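Local coordinates for CymD (PDB 6Z34), which forms a FadL-family outer-membrane channel for the uptake of monoaromatic hydrocarbons, probably by lateral diffusion into the membrane, at residues Q14-I19 and G342-Y347; S281-I286 and A297-R302; T336-L341 and H358-A363. All coordinates share one frame; numbering follows the deposited sequence.

Contact 1: Q14-I19 and G342-Y347; sequences QGMGGI and GAQYRY
Met16 lays its side chain across that of Gln344, and the two meet at an oblique angle. Met16 touches the strand along its whole length, from CB to CE. Met16 SD lies 3.9 Å from Gln344 CB, and Met16 CE lies 4.0 Å from Gln344 OE1. Met16 CG is anti to its own carbonyl carbon (chi1 -58°), which brings CG to 3.9 Å from Ala343 O. The chain then bends at SD, so the methyl turns toward the amide end of Gln344. That amide is fixed from elsewhere, because Gln344 OE1 takes a hydrogen bond from Arg354 NE.

The backbones meet at Gly342. Gly342 CA is 3.5 Å from Met16 O in a CA-H...O contact. A beta carbon at Gly342 would clash with that same oxygen, so the close approach needs glycine. Ile19 adds a looser touch, with CG2 4.2 Å from Gly342 N.

The turn is set by glycines. Gly17 has positive phi and ends the helix in a Schellman motif, with Gly17 N bonded to Gln14 O at 3.2 Å and Gly18 N to Ser13 O. Met16 to Ile19 also form a type I' turn.

The contact is buried. It joins the N-terminal plug, as known from FadL, to the barrel wall. Phe23 touches both Met16 and Gln344. Strand 342-347 is bonded on one side to strand 351-362 and on the other to strand 294-303, while helix 10-15 reaches strand 422-437 through Gln14.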
loop_
_atom_site.group_PDB
_atom_site.type_symbol
_atom_site.label_atom_id
_atom_site.label_comp_id
_atom_site.label_asym_id
_atom_site.label_seq_id
_atom_site.Cartn_x
_atom_site.Cartn_y
_atom_site.Cartn_z
ATOM N N GLN A 14 9.990 -8.809 -2.107
ATOM C CA GLN A 14 8.837 -9.631 -2.490
ATOM C C GLN A 14 9.257 -11.047 -2.863
ATOM O O GLN A 14 8.531 -12.003 -2.587
ATOM C CB GLN A 14 8.066 -8.993 -3.651
ATOM C CG GLN A 14 7.210 -7.788 -3.274
ATOM C CD GLN A 14 6.516 -7.155 -4.471
ATOM O OE1 GLN A 14 6.070 -7.849 -5.384
ATOM N NE2 GLN A 14 6.431 -5.833 -4.474
ATOM N N GLY A 15 10.416 -11.207 -3.507
ATOM C CA GLY A 15 10.872 -12.544 -3.839
ATOM C C GLY A 15 11.142 -13.389 -2.617
ATOM O O GLY A 15 11.167 -14.625 -2.711
ATOM N N MET A 16 11.329 -12.747 -1.463
ATOM C CA MET A 16 11.631 -13.414 -0.203
ATOM C C MET A 16 10.474 -13.267 0.780
ATOM O O MET A 16 10.690 -13.103 1.983
ATOM C CB MET A 16 12.929 -12.848 0.377
ATOM C CG MET A 16 14.141 -12.988 -0.565
ATOM S SD MET A 16 15.748 -12.629 0.211
ATOM C CE MET A 16 15.805 -10.929 -0.243
ATOM N N GLY A 17 9.242 -13.279 0.264
ATOM C CA GLY A 17 8.070 -13.325 1.110
ATOM C C GLY A 17 7.755 -12.064 1.881
ATOM O O GLY A 17 6.889 -12.113 2.754
ATOM N N GLY A 18 8.427 -10.940 1.603
ATOM C CA GLY A 18 8.139 -9.677 2.269
ATOM C C GLY A 18 9.146 -9.185 3.296
ATOM O O GLY A 18 8.880 -8.180 3.973
ATOM N N ILE A 19 10.298 -9.834 3.430
ATOM C CA ILE A 19 11.229 -9.447 4.482
ATOM C C ILE A 19 11.902 -8.122 4.132
ATOM O O ILE A 19 11.846 -7.671 2.983
ATOM C CB ILE A 19 12.252 -10.564 4.715
ATOM C CG1 ILE A 19 12.976 -10.872 3.401
ATOM C CG2 ILE A 19 11.528 -11.818 5.264
ATOM C CD1 ILE A 19 14.204 -9.967 3.114
ATOM N N GLY A 342 11.953 -15.767 3.980
ATOM C CA GLY A 342 12.549 -16.031 2.683
ATOM C C GLY A 342 14.025 -16.380 2.752
ATOM O O GLY A 342 14.666 -16.255 3.799
ATOM N N ALA A 343 14.566 -16.806 1.603
ATOM C CA ALA A 343 15.967 -17.198 1.472
ATOM C C ALA A 343 16.524 -16.746 0.126
ATOM O O ALA A 343 15.782 -16.553 -0.840
ATOM C CB ALA A 343 16.152 -18.711 1.609
ATOM N N GLN A 344 17.856 -16.621 0.068
ATOM C CA GLN A 344 18.569 -16.131 -1.110
ATOM C C GLN A 344 19.852 -16.933 -1.310
ATOM O O GLN A 344 20.652 -17.064 -0.379
ATOM C CB GLN A 344 18.886 -14.631 -0.960
ATOM C CG GLN A 344 19.892 -14.087 -1.959
ATOM C CD GLN A 344 20.073 -12.567 -1.882
ATOM O OE1 GLN A 344 19.178 -11.812 -2.265
ATOM N NE2 GLN A 344 21.240 -12.117 -1.414
ATOM N N TYR A 345 20.051 -17.465 -2.519
ATOM C CA TYR A 345 21.251 -18.213 -2.888
ATOM C C TYR A 345 21.941 -17.497 -4.040
ATOM O O TYR A 345 21.352 -17.369 -5.121
ATOM C CB TYR A 345 20.917 -19.651 -3.298
ATOM C CG TYR A 345 22.105 -20.446 -3.827
ATOM C CD1 TYR A 345 23.229 -20.674 -3.034
ATOM C CD2 TYR A 345 22.100 -20.980 -5.114
ATOM C CE1 TYR A 345 24.319 -21.406 -3.508
ATOM C CE2 TYR A 345 23.188 -21.716 -5.597
ATOM C CZ TYR A 345 24.294 -21.925 -4.788
ATOM O OH TYR A 345 25.378 -22.650 -5.248
ATOM N N ARG A 346 23.182 -17.036 -3.800
ATOM C CA ARG A 346 24.040 -16.440 -4.830
ATOM C C ARG A 346 24.727 -17.555 -5.601
ATOM O O ARG A 346 25.570 -18.262 -5.047
ATOM C CB ARG A 346 25.087 -15.516 -4.208
ATOM C CG ARG A 346 24.500 -14.369 -3.407
ATOM C CD ARG A 346 25.417 -13.153 -3.346
ATOM N NE ARG A 346 24.810 -12.081 -2.555
ATOM C CZ ARG A 346 24.328 -10.944 -3.053
ATOM N NH1 ARG A 346 24.383 -10.700 -4.360
ATOM N NH2 ARG A 346 23.793 -10.045 -2.234
ATOM N N TYR A 347 24.386 -17.703 -6.878
ATOM C CA TYR A 347 24.881 -18.786 -7.731
ATOM C C TYR A 347 25.765 -18.190 -8.830
ATOM O O TYR A 347 25.272 -17.627 -9.814
ATOM C CB TYR A 347 23.707 -19.575 -8.303
ATOM C CG TYR A 347 24.077 -20.600 -9.350
ATOM C CD1 TYR A 347 24.070 -20.274 -10.700
ATOM C CD2 TYR A 347 24.424 -21.899 -8.988
ATOM C CE1 TYR A 347 24.406 -21.205 -11.658
ATOM C CE2 TYR A 347 24.758 -22.837 -9.943
ATOM C CZ TYR A 347 24.747 -22.483 -11.277
ATOM O OH TYR A 347 25.082 -23.409 -12.238
#

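Contact 2: S281-I286 and A297-R302; sequences SLVAGI and AFDYKR
Ala297 meets Ile286 through its backbone, with Ala297 CA 3.3 Å from Ile286 O in a CA-H...O contact. Its CB also lies near that oxygen.

Phe298 pairs with Ile286 through two hydrogen bonds, N to O in each direction. Ile286 CG2 packs 3.6 Å from Phe298 O. Both side chains are on the surface, on the same face as Leu282, Ala284 and Tyr300.

Asp299 sits opposite Gly285 on the other face. Its CG is anti to the carbonyl carbon (chi1 -70°), which sets Asp299 CG 4.0 Å from Gly285 CA. Asp299 OD1 comes closer, to 3.4 Å from Gly285 CA. A beta carbon at Gly285 would clash with OD1, so glycine leaves the acid group its place. A water donates to Asp299 OD1 at 2.8 Å and only weakly to Ile286 O. Asp299 OD2 takes hydrogen bonds from Gly20 N and Ala21 N.

This is an antiparallel beta hairpin of the FadL-type barrel, and the two segments run at 162°. The face of Val283 and Asp299 looks to the N-terminal plug, and the face of Phe298 and Tyr300 probably to lipid.

Tyr300 forms a hydrogen-bonded pair with Ala284. The bond from Tyr300 N to Ala284 O is 2.7 Å long and almost straight at 178°.

Lys301 crosses Val283, and Val283 CG2 lies 3.7 Å from Lys301 CD. Val283 CG1 points the other way along the strand, 4.0 Å from Asp299 OD2. An alanine in place of Val283 would probably open a gap between Lys301 and Asp299 and leave the lysine's aliphatic chain freer to turn.

Arg302 pairs with Leu282 through two further backbone bonds. Its guanidinium leads away to a salt bridge between Arg302 NE and Asp335 OD2.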
loop_
_atom_site.group_PDB
_atom_site.type_symbol
_atom_site.label_atom_id
_atom_site.label_comp_id
_atom_site.label_asym_id
_atom_site.label_seq_id
_atom_site.Cartn_x
_atom_site.Cartn_y
_atom_site.Cartn_z
ATOM N N SER A 281 2.577 0.918 11.747
ATOM C CA SER A 281 2.933 -0.493 11.809
ATOM C C SER A 281 4.323 -0.633 12.401
ATOM O O SER A 281 5.144 0.285 12.357
ATOM C CB SER A 281 2.858 -1.190 10.446
ATOM O OG SER A 281 3.633 -0.508 9.479
ATOM N N LEU A 282 4.563 -1.795 12.977
ATOM C CA LEU A 282 5.831 -2.119 13.601
ATOM C C LEU A 282 6.340 -3.385 12.945
ATOM O O LEU A 282 5.616 -4.385 12.893
ATOM C CB LEU A 282 5.673 -2.312 15.110
ATOM C CG LEU A 282 6.976 -2.607 15.860
ATOM C CD1 LEU A 282 7.892 -1.372 15.915
ATOM C CD2 LEU A 282 6.673 -3.127 17.256
ATOM N N VAL A 283 7.567 -3.334 12.424
ATOM C CA VAL A 283 8.213 -4.489 11.814
ATOM C C VAL A 283 9.487 -4.787 12.585
ATOM O O VAL A 283 10.355 -3.916 12.723
ATOM C CB VAL A 283 8.532 -4.247 10.335
ATOM C CG1 VAL A 283 9.139 -5.502 9.725
ATOM C CG2 VAL A 283 7.280 -3.814 9.590
ATOM N N ALA A 284 9.602 -6.012 13.078
ATOM C CA ALA A 284 10.820 -6.510 13.693
ATOM C C ALA A 284 11.277 -7.735 12.921
ATOM O O ALA A 284 10.453 -8.562 12.504
ATOM C CB ALA A 284 10.606 -6.872 15.162
ATOM N N GLY A 285 12.587 -7.846 12.715
ATOM C CA GLY A 285 13.040 -8.970 11.923
ATOM C C GLY A 285 14.522 -9.230 12.081
ATOM O O GLY A 285 15.247 -8.510 12.776
ATOM N N ILE A 286 14.965 -10.276 11.400
ATOM C CA ILE A 286 16.319 -10.764 11.557
ATOM C C ILE A 286 16.784 -11.307 10.216
ATOM O O ILE A 286 15.989 -11.842 9.433
ATOM C CB ILE A 286 16.374 -11.832 12.668
ATOM C CG1 ILE A 286 17.730 -12.506 12.732
ATOM C CG2 ILE A 286 15.344 -12.866 12.421
ATOM C CD1 ILE A 286 17.813 -13.475 13.886
ATOM N N ALA A 297 16.086 -14.716 5.888
ATOM C CA ALA A 297 15.530 -13.606 6.640
ATOM C C ALA A 297 14.138 -13.987 7.124
ATOM O O ALA A 297 13.452 -14.806 6.501
ATOM C CB ALA A 297 15.477 -12.341 5.786
ATOM N N PHE A 298 13.730 -13.402 8.252
ATOM C CA PHE A 298 12.400 -13.646 8.811
ATOM C C PHE A 298 11.956 -12.367 9.486
ATOM O O PHE A 298 12.744 -11.766 10.227
ATOM C CB PHE A 298 12.384 -14.795 9.824
ATOM C CG PHE A 298 11.095 -14.895 10.619
ATOM C CD1 PHE A 298 10.022 -15.632 10.142
ATOM C CD2 PHE A 298 10.963 -14.258 11.848
ATOM C CE1 PHE A 298 8.836 -15.725 10.868
ATOM C CE2 PHE A 298 9.780 -14.342 12.574
ATOM C CZ PHE A 298 8.716 -15.077 12.082
ATOM N N ASP A 299 10.710 -11.947 9.225
ATOM C CA ASP A 299 10.184 -10.705 9.782
ATOM C C ASP A 299 8.806 -10.932 10.377
ATOM O O ASP A 299 8.015 -11.751 9.889
ATOM C CB ASP A 299 10.083 -9.583 8.736
ATOM C CG ASP A 299 11.448 -9.062 8.287
ATOM O OD1 ASP A 299 12.486 -9.677 8.616
ATOM O OD2 ASP A 299 11.487 -7.998 7.638
ATOM N N TYR A 300 8.527 -10.184 11.438
ATOM C CA TYR A 300 7.219 -10.166 12.059
ATOM C C TYR A 300 6.705 -8.743 12.021
ATOM O O TYR A 300 7.440 -7.808 12.355
ATOM C CB TYR A 300 7.253 -10.641 13.503
ATOM C CG TYR A 300 5.983 -10.249 14.219
ATOM C CD1 TYR A 300 4.801 -10.935 13.985
ATOM C CD2 TYR A 300 5.957 -9.177 15.106
ATOM C CE1 TYR A 300 3.635 -10.586 14.630
ATOM C CE2 TYR A 300 4.799 -8.816 15.752
ATOM C CZ TYR A 300 3.640 -9.525 15.508
ATOM O OH TYR A 300 2.472 -9.182 16.147
ATOM N N LYS A 301 5.443 -8.576 11.648
ATOM C CA LYS A 301 4.909 -7.231 11.531
ATOM C C LYS A 301 3.489 -7.158 12.074
ATOM O O LYS A 301 2.644 -8.005 11.767
ATOM C CB LYS A 301 4.945 -6.753 10.081
ATOM C CG LYS A 301 3.808 -5.841 9.787
ATOM C CD LYS A 301 3.958 -5.142 8.492
ATOM C CE LYS A 301 3.155 -5.836 7.463
ATOM N NZ LYS A 301 2.955 -4.858 6.378
ATOM N N ARG A 302 3.245 -6.128 12.871
ATOM C CA ARG A 302 1.945 -5.820 13.443
ATOM C C ARG A 302 1.447 -4.508 12.845
ATOM O O ARG A 302 2.105 -3.469 12.995
ATOM C CB ARG A 302 2.059 -5.707 14.959
ATOM C CG ARG A 302 0.771 -5.383 15.641
ATOM C CD ARG A 302 -0.056 -6.628 15.788
ATOM N NE ARG A 302 -1.143 -6.391 16.724
ATOM C CZ ARG A 302 -1.187 -6.872 17.959
ATOM N NH1 ARG A 302 -0.201 -7.634 18.414
ATOM N NH2 ARG A 302 -2.224 -6.590 18.733
HETATM O O HOH W 1 15.001 -9.038 7.602
#

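Contact 3: T336-L341 and H358-A363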
loop_
_atom_site.group_PDB
_atom_site.type_symbol
_atom_site.label_atom_id
_atom_site.label_comp_id
_atom_site.label_asym_id
_atom_site.label_seq_id
_atom_site.Cartn_x
_atom_site.Cartn_y
_atom_site.Cartn_z
ATOM N N THR A 336 -3.493 -6.469 12.565
ATOM C CA THR A 336 -3.055 -7.540 11.684
ATOM C C THR A 336 -1.628 -7.916 12.040
ATOM O O THR A 336 -0.804 -7.044 12.325
ATOM C CB THR A 336 -3.141 -7.123 10.209
ATOM O OG1 THR A 336 -4.481 -6.711 9.912
ATOM C CG2 THR A 336 -2.800 -8.285 9.305
ATOM N N ASN A 337 -1.359 -9.220 12.074
ATOM C CA ASN A 337 -0.001 -9.743 12.151
ATOM C C ASN A 337 0.402 -10.273 10.790
ATOM O O ASN A 337 -0.415 -10.857 10.067
ATOM C CB ASN A 337 0.135 -10.871 13.170
ATOM C CG ASN A 337 -0.134 -10.419 14.568
ATOM O OD1 ASN A 337 0.755 -9.933 15.253
ATOM N ND2 ASN A 337 -1.356 -10.611 15.022
ATOM N N VAL A 338 1.661 -10.062 10.442
ATOM C CA VAL A 338 2.231 -10.633 9.235
ATOM C C VAL A 338 3.551 -11.281 9.597
ATOM O O VAL A 338 4.345 -10.719 10.362
ATOM C CB VAL A 338 2.420 -9.579 8.126
ATOM C CG1 VAL A 338 2.978 -10.241 6.883
ATOM C CG2 VAL A 338 1.094 -8.893 7.815
ATOM N N TYR A 339 3.771 -12.469 9.057
ATOM C CA TYR A 339 5.025 -13.186 9.199
ATOM C C TYR A 339 5.597 -13.394 7.813
ATOM O O TYR A 339 4.890 -13.887 6.927
ATOM C CB TYR A 339 4.824 -14.530 9.889
ATOM C CG TYR A 339 4.135 -14.446 11.223
ATOM C CD1 TYR A 339 4.862 -14.247 12.392
ATOM C CD2 TYR A 339 2.754 -14.598 11.322
ATOM C CE1 TYR A 339 4.230 -14.191 13.627
ATOM C CE2 TYR A 339 2.112 -14.544 12.547
ATOM C CZ TYR A 339 2.855 -14.336 13.694
ATOM O OH TYR A 339 2.219 -14.273 14.907
ATOM N N SER A 340 6.872 -13.033 7.637
ATOM C CA SER A 340 7.581 -13.139 6.364
ATOM C C SER A 340 8.847 -13.979 6.528
ATOM O O SER A 340 9.659 -13.722 7.424
ATOM C CB SER A 340 7.968 -11.750 5.820
ATOM O OG SER A 340 6.837 -10.962 5.492
ATOM N N LEU A 341 9.043 -14.932 5.618
ATOM C CA LEU A 341 10.174 -15.849 5.654
ATOM C C LEU A 341 10.668 -16.068 4.235
ATOM O O LEU A 341 9.896 -16.523 3.384
ATOM C CB LEU A 341 9.764 -17.192 6.286
ATOM C CG LEU A 341 10.751 -18.369 6.286
ATOM C CD1 LEU A 341 12.087 -18.020 6.974
ATOM C CD2 LEU A 341 10.109 -19.616 6.940
ATOM N N HIS A 358 4.697 -15.955 2.883
ATOM C CA HIS A 358 4.067 -14.812 3.516
ATOM C C HIS A 358 2.754 -15.263 4.151
ATOM O O HIS A 358 1.990 -16.007 3.527
ATOM C CB HIS A 358 3.861 -13.731 2.462
ATOM C CG HIS A 358 3.149 -12.524 2.957
ATOM N ND1 HIS A 358 1.792 -12.347 2.805
ATOM C CD2 HIS A 358 3.605 -11.428 3.603
ATOM C CE1 HIS A 358 1.442 -11.191 3.337
ATOM N NE2 HIS A 358 2.524 -10.610 3.820
ATOM N N TYR A 359 2.502 -14.838 5.392
ATOM C CA TYR A 359 1.300 -15.245 6.127
ATOM C C TYR A 359 0.778 -14.055 6.920
ATOM O O TYR A 359 1.446 -13.568 7.842
ATOM C CB TYR A 359 1.583 -16.426 7.055
ATOM C CG TYR A 359 0.408 -16.870 7.919
ATOM C CD1 TYR A 359 0.106 -16.222 9.120
ATOM C CD2 TYR A 359 -0.381 -17.948 7.548
ATOM C CE1 TYR A 359 -0.946 -16.632 9.910
ATOM C CE2 TYR A 359 -1.441 -18.359 8.335
ATOM C CZ TYR A 359 -1.718 -17.697 9.508
ATOM O OH TYR A 359 -2.777 -18.112 10.277
ATOM N N ALA A 360 -0.427 -13.608 6.579
ATOM C CA ALA A 360 -1.078 -12.479 7.226
ATOM C C ALA A 360 -2.379 -12.943 7.873
ATOM O O ALA A 360 -3.130 -13.733 7.291
ATOM C CB ALA A 360 -1.353 -11.365 6.224
ATOM N N GLN A 361 -2.640 -12.459 9.080
ATOM C CA GLN A 361 -3.795 -12.904 9.844
ATOM C C GLN A 361 -4.146 -11.838 10.869
ATOM O O GLN A 361 -3.268 -11.128 11.366
ATOM C CB GLN A 361 -3.511 -14.242 10.535
ATOM C CG GLN A 361 -4.565 -14.694 11.516
ATOM C CD GLN A 361 -5.872 -15.010 10.833
ATOM O OE1 GLN A 361 -6.671 -14.119 10.537
ATOM N NE2 GLN A 361 -6.091 -16.290 10.563
ATOM N N LEU A 362 -5.437 -11.732 11.183
ATOM C CA LEU A 362 -5.873 -10.804 12.215
ATOM C C LEU A 362 -5.237 -11.171 13.556
ATOM O O LEU A 362 -4.650 -12.244 13.732
ATOM C CB LEU A 362 -7.399 -10.774 12.304
ATOM C CG LEU A 362 -8.080 -10.480 10.963
ATOM C CD1 LEU A 362 -9.528 -10.070 11.156
ATOM C CD2 LEU A 362 -7.341 -9.416 10.187
ATOM N N ALA A 363 -5.348 -10.253 14.507
ATOM C CA ALA A 363 -4.405 -10.198 15.610
ATOM C C ALA A 363 -5.036 -10.598 16.935
ATOM O O ALA A 363 -6.257 -10.677 17.088
ATOM C CB ALA A 363 -3.807 -8.795 15.737
#
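Tyr339 and Tyr359 pair through both backbone and ring. Tyr339 N donates to Tyr359 O at 2.8 Å, and Tyr359 N donates back to Tyr339 O. Asn337 and Gln361 repeat this pattern, with Asn337 N 2.8 Å from Gln361 O. Between these two pairs, Val338 CA and Ala360 CA make CA-H...O contacts with Tyr359 O and Asn337 O.

Aromatic contact is on the same face as Asn337 and Gln361. The two tyrosine side chains lie side by side and point the same way. Tyr359 CD1 sits at the edge of the Tyr339 ring, near its plane, 3.8 Å from Tyr339 CD2. Tyr339 CG is anti to the carbonyl carbon (chi1 -55°), while Tyr359 CG is anti to the backbone N (chi1 177°). Because the strands run in opposite directions, these different torsions lean both CG atoms the same way. The Tyr339 ring also meets that of Tyr300, on the neighbouring strand.

Strands 336-347 and 351-362 form an antiparallel beta hairpin in the wall of the FadL-type barrel, and the segments here run at 163°.

Among polar side chains, Ser340 OG approaches the edge of the His358 ring, 3.8 Å from His358 CD2, and is hydrogen-bonded to Gly17 O of the N-terminal segment.

Van der Waals contacts on this buried face centre on Val338. Val338 CG2 packs 3.8 Å from Ala360 CB. Val338 CG1 comes closest to His358 NE2, at 3.1 Å, which is tight for a methyl. Where strand 336-347 begins and strand 351-362 ends, Thr336 CG2 lies 3.5 Å from Gln361 O. Thr336 OG1 comes 3.9 Å from Leu362 CD2, their side chains crossing.

How the contacts relate
The three contacts belong to one patch of barrel wall and the N-terminal segment inside it. Strands 281-289, 294-303, 336-347 and 351-362 are successive neighbours, so contacts 2 and 3 are adjoining hairpins with centres about 9 Å apart. They join where Lys301 O meets Val338 N at 2.6 Å, a probable hydrogen bond. Contact 1 continues strand 336-347 from contact 3, with centres about 17 Å apart, and its centre is about 15 Å from that of contact 2. Ile19 ties all three together: its CG1 is 3.8 Å from Ala297 CB, and its CG2 is 3.4 Å from Ser340 O.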